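AmbC (PDB 5O15) probably catalyses both the dehydration and the ring-closing step that form an oxygen heterocycle during ambruticin polyketide biosynthesis. Local coordinates at residues A183-G187 with R188-A192. Numbering follows the deposited sequence. Where two conformers were deposited one is given.
Sequences AWRVG and RSIYA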
# COMPACT_ATOMS: atom_id res chain seq x y z
N ALA A 183 2.16 -10.75 -15.68
CA ALA A 183 3.25 -10.97 -14.73
C ALA A 183 4.06 -12.18 -15.17
O ALA A 183 3.56 -13.09 -15.85
CB ALA A 183 2.71 -11.15 -13.31
N TRP A 184 5.31 -12.22 -14.74
CA TRP A 184 6.26 -13.27 -15.03
C TRP A 184 7.20 -13.39 -13.84
O TRP A 184 7.29 -12.49 -13.00
CB TRP A 184 7.12 -12.92 -16.24
CG TRP A 184 6.37 -12.63 -17.49
CD1 TRP A 184 6.16 -13.49 -18.51
CD2 TRP A 184 5.76 -11.38 -17.88
NE1 TRP A 184 5.46 -12.87 -19.53
CE2 TRP A 184 5.19 -11.58 -19.15
CE3 TRP A 184 5.66 -10.12 -17.28
CZ2 TRP A 184 4.54 -10.56 -19.84
CZ3 TRP A 184 5.01 -9.10 -17.97
CH2 TRP A 184 4.45 -9.34 -19.25
N ARG A 185 7.97 -14.46 -13.81
CA ARG A 185 8.97 -14.64 -12.77
C ARG A 185 10.29 -15.09 -13.34
O ARG A 185 10.35 -15.87 -14.30
CB ARG A 185 8.48 -15.56 -11.70
CG ARG A 185 8.40 -16.99 -12.02
CD ARG A 185 7.76 -17.69 -10.81
NE ARG A 185 8.46 -17.31 -9.59
CZ ARG A 185 7.90 -17.16 -8.38
NH1 ARG A 185 6.60 -17.36 -8.19
NH2 ARG A 185 8.67 -16.80 -7.36
N VAL A 186 11.36 -14.56 -12.76
CA VAL A 186 12.72 -15.06 -12.94
C VAL A 186 13.18 -15.38 -11.53
O VAL A 186 13.54 -14.47 -10.77
CB VAL A 186 13.65 -14.05 -13.61
CG1 VAL A 186 15.00 -14.69 -13.89
CG2 VAL A 186 13.05 -13.51 -14.90
N GLY A 187 13.12 -16.66 -11.15
CA GLY A 187 13.57 -17.02 -9.82
C GLY A 187 12.72 -16.31 -8.77
O GLY A 187 11.49 -16.37 -8.80
N ARG A 188 13.38 -15.60 -7.84
CA ARG A 188 12.72 -14.88 -6.75
C ARG A 188 12.12 -13.55 -7.18
O ARG A 188 11.53 -12.87 -6.34
CB ARG A 188 13.71 -14.59 -5.61
CG ARG A 188 14.35 -15.81 -5.00
CD ARG A 188 15.19 -15.48 -3.76
NE ARG A 188 16.34 -14.61 -4.08
CZ ARG A 188 16.47 -13.34 -3.70
NH1 ARG A 188 15.55 -12.75 -2.95
NH2 ARG A 188 17.56 -12.67 -4.05
N SER A 189 12.33 -13.12 -8.41
CA SER A 189 11.82 -11.83 -8.87
C SER A 189 10.55 -12.01 -9.69
O SER A 189 10.54 -12.77 -10.67
CB SER A 189 12.87 -11.12 -9.71
OG SER A 189 13.97 -10.78 -8.90
N ILE A 190 9.51 -11.30 -9.31
CA ILE A 190 8.28 -11.19 -10.07
C ILE A 190 8.29 -9.87 -10.80
O ILE A 190 8.53 -8.81 -10.19
CB ILE A 190 7.05 -11.30 -9.16
CG1 ILE A 190 7.08 -12.63 -8.39
CG2 ILE A 190 5.79 -11.16 -9.97
CD1 ILE A 190 6.97 -13.85 -9.24
N TYR A 191 8.05 -9.90 -12.10
CA TYR A 191 7.96 -8.74 -12.95
C TYR A 191 6.52 -8.58 -13.40
O TYR A 191 5.90 -9.57 -13.81
CB TYR A 191 8.89 -8.89 -14.17
CG TYR A 191 10.34 -8.90 -13.75
CD1 TYR A 191 10.96 -7.71 -13.48
CD2 TYR A 191 11.06 -10.07 -13.57
CE1 TYR A 191 12.27 -7.66 -13.06
CE2 TYR A 191 12.39 -10.04 -13.13
CZ TYR A 191 12.98 -8.82 -12.89
OH TYR A 191 14.29 -8.73 -12.44
N ALA A 192 5.97 -7.38 -13.35
CA ALA A 192 4.56 -7.23 -13.67
C ALA A 192 4.27 -5.88 -14.31
O ALA A 192 4.92 -4.88 -14.01
CB ALA A 192 3.68 -7.43 -12.44
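Trp184 and Tyr191 exchange two backbone hydrogen bonds, Trp184 N to Tyr191 O at 2.9 Å and Tyr191 N to Trp184 O at 2.8 Å, and Val186 pairs likewise with Ser189, closing an antiparallel hairpin with a two-residue loop, a type II' turn from Val186 to Ser189 with Gly187 at positive phi (61°). In the non-hydrogen-bonded pair Arg185–Ile190, the methyl CD1 of Ile190, in the conformer described here, lies 3.5 Å above the guanidinium plane of Arg185, over its centre, and also meets Arg185 CB at 3.4 Å. The arginine chain bends at chi3 (-51°), which turns the guanidinium across Ile190 CD1 and brings its edge beside the turn; there NE and NH2 both donate to Gly187 O, which lies in the guanidinium plane, with NH2 to Gly187 O at 3.2 Å. This hairpin belongs to the second half of the double hotdog fold, between strands 158-160 and 254-261, and Arg185, Ile190 and Ala192 face helix 211-225. On the other face of the hairpin, Val186 CG2 meets the Tyr191 ring obliquely, 4.0 Å from Tyr191 CE2, while Tyr191 OH is hydrogen-bonded to Arg258 NE. Trp184 brings ring atom CE3 within 3.5 Å of Tyr191 O, which lies near the indole plane, and its ring meets Trp152 nearly perpendicularly.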